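Local coordinates for ribulose bisphosphate carboxylase (Pyrococcus horikoshii, PDB 2CWX), which probably catalyses the carboxylation of ribulose 1,5-bisphosphate to two molecules of 3-phosphoglycerate, as part of an archaeal AMP degradation pathway, at residues Q309-T314 with F344-G349. Sequence-based numbering, arbitrary orientation.
Sequences QIHTGT and FPVASG
Val346 packs its CG1 methyl against the imidazole of His311, 3.5 Å from CD2. This branch stands opposite the backbone N (chi1 179°) and meets the ring obliquely. The other methyl, CG2, lies 3.5 Å from Ile310 O and also reaches Gln309 CB. Val346 thus lies between Gln309 and His311 on the face they share, with Gln370 of strand 368-370 also touching it. An alanine here would probably open a gap beside CD2 of the His311 ring, leaving its rotation less restrained on that side. Strands 309-311 and 344-347 run parallel, joined through helix 323-334 as a beta-alpha-beta unit of the TIM barrel. Three backbone bonds pair them: Ile310 N to Phe344 O, Val346 N to Ile310 O, and Thr312 N to Val346 O. Thr312 and Pro345 lie side by side on the helix-facing side, 4.0 Å from OG1 to CB; that hydroxyl hydrogen-bonds to Asn330 ND2. Inside the barrel, Gln309 OE1 hydrogen-bonds to His276 ND1. Further along the chain, Thr314 OG1 donates to Ser348 O at 2.8 Å, from above the carbonyl plane. Thr314 is poorly ordered, so this link is less certain. His311, Ser348 and Gly349 are predicted substrate-binding residues, and the His311 ring meets His278, the predicted proton acceptor, edge-to-face. The chemistry is thus divided: backbone bonds fix the strand register, while apolar packing from Val346 helps set the His311 ring within the probable active site.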
loop_
_atom_site.group_PDB
_atom_site.type_symbol
_atom_site.label_atom_id
_atom_site.label_comp_id
_atom_site.label_asym_id
_atom_site.label_seq_id
_atom_site.Cartn_x
_atom_site.Cartn_y
_atom_site.Cartn_z
ATOM N N GLN A 309 -2.654 33.982 8.404
ATOM C CA GLN A 309 -3.295 35.051 9.175
ATOM C C GLN A 309 -3.061 34.695 10.632
ATOM O O GLN A 309 -3.055 33.511 10.974
ATOM C CB GLN A 309 -4.827 35.139 8.958
ATOM C CG GLN A 309 -5.279 34.587 7.723
ATOM C CD GLN A 309 -6.731 34.763 7.394
ATOM O OE1 GLN A 309 -7.632 34.483 8.211
ATOM N NE2 GLN A 309 -6.981 35.068 6.143
ATOM N N ILE A 310 -2.899 35.677 11.480
ATOM C CA ILE A 310 -2.777 35.451 12.905
ATOM C C ILE A 310 -3.417 36.574 13.708
ATOM O O ILE A 310 -3.305 37.723 13.327
ATOM C CB ILE A 310 -1.287 35.274 13.307
ATOM C CG1 ILE A 310 -1.165 34.782 14.737
ATOM C CG2 ILE A 310 -0.498 36.545 13.135
ATOM C CD1 ILE A 310 0.263 34.273 15.081
ATOM N N HIS A 311 -4.042 36.229 14.835
ATOM C CA HIS A 311 -4.581 37.230 15.778
ATOM C C HIS A 311 -3.448 38.068 16.415
ATOM O O HIS A 311 -2.464 37.500 16.890
ATOM C CB HIS A 311 -5.358 36.567 16.936
ATOM C CG HIS A 311 -6.541 35.745 16.534
ATOM N ND1 HIS A 311 -7.151 34.857 17.406
ATOM C CD2 HIS A 311 -7.246 35.671 15.375
ATOM C CE1 HIS A 311 -8.161 34.263 16.781
ATOM N NE2 HIS A 311 -8.248 34.745 15.558
ATOM N N THR A 312 -3.562 39.400 16.383
ATOM C CA THR A 312 -2.629 40.287 17.086
ATOM C C THR A 312 -3.261 41.252 18.114
ATOM O O THR A 312 -2.568 41.719 19.014
ATOM C CB THR A 312 -1.810 41.158 16.095
ATOM O OG1 THR A 312 -2.672 42.059 15.397
ATOM C CG2 THR A 312 -1.165 40.322 14.995
ATOM N N GLY A 313 -4.524 41.608 17.945
ATOM C CA GLY A 313 -5.120 42.693 18.737
ATOM C C GLY A 313 -5.520 43.977 17.989
ATOM O O GLY A 313 -5.123 44.208 16.832
ATOM N N THR A 314 -6.291 44.821 18.702
ATOM C CA THR A 314 -6.980 46.000 18.156
ATOM C C THR A 314 -6.961 47.219 19.049
ATOM O O THR A 314 -6.648 47.111 20.243
ATOM C CB THR A 314 -8.435 45.688 18.040
ATOM O OG1 THR A 314 -8.903 45.170 19.292
ATOM C CG2 THR A 314 -8.650 44.584 17.076
ATOM N N PHE A 344 -1.551 38.236 7.101
ATOM C CA PHE A 344 -2.617 39.142 7.554
ATOM C C PHE A 344 -2.696 39.175 9.066
ATOM O O PHE A 344 -2.944 38.131 9.672
ATOM C CB PHE A 344 -3.980 38.638 7.134
ATOM C CG PHE A 344 -4.507 39.188 5.835
ATOM C CD1 PHE A 344 -4.726 38.346 4.776
ATOM C CD2 PHE A 344 -4.868 40.502 5.715
ATOM C CE1 PHE A 344 -5.268 38.804 3.581
ATOM C CE2 PHE A 344 -5.393 40.989 4.514
ATOM C CZ PHE A 344 -5.588 40.151 3.446
ATOM N N PRO A 345 -2.584 40.337 9.688
ATOM C CA PRO A 345 -3.032 40.482 11.062
ATOM C C PRO A 345 -4.537 40.310 11.154
ATOM O O PRO A 345 -5.234 40.720 10.254
ATOM C CB PRO A 345 -2.674 41.945 11.414
ATOM C CG PRO A 345 -1.756 42.392 10.352
ATOM C CD PRO A 345 -2.041 41.583 9.151
ATOM N N VAL A 346 -5.021 39.728 12.240
ATOM C CA VAL A 346 -6.453 39.583 12.454
ATOM C C VAL A 346 -6.729 40.483 13.643
ATOM O O VAL A 346 -6.143 40.306 14.722
ATOM C CB VAL A 346 -6.848 38.125 12.812
ATOM C CG1 VAL A 346 -8.348 37.983 13.048
ATOM C CG2 VAL A 346 -6.392 37.189 11.710
ATOM N N ALA A 347 -7.611 41.453 13.449
ATOM C CA ALA A 347 -8.002 42.338 14.539
ATOM C C ALA A 347 -9.332 41.863 15.114
ATOM O O ALA A 347 -10.250 41.504 14.362
ATOM C CB ALA A 347 -8.084 43.771 14.015
ATOM N N SER A 348 -9.431 41.807 16.443
ATOM C CA SER A 348 -10.692 41.496 17.135
ATOM C C SER A 348 -10.698 42.059 18.525
ATOM O O SER A 348 -9.673 42.539 19.002
ATOM C CB SER A 348 -10.889 39.996 17.296
ATOM O OG SER A 348 -10.070 39.513 18.351
ATOM N N GLY A 349 -11.842 41.967 19.184
ATOM C CA GLY A 349 -11.983 42.454 20.549
ATOM C C GLY A 349 -12.924 43.647 20.629
ATOM O O GLY A 349 -12.468 44.794 20.590
HETATM O O HOH W 1 -6.602 39.281 17.946
#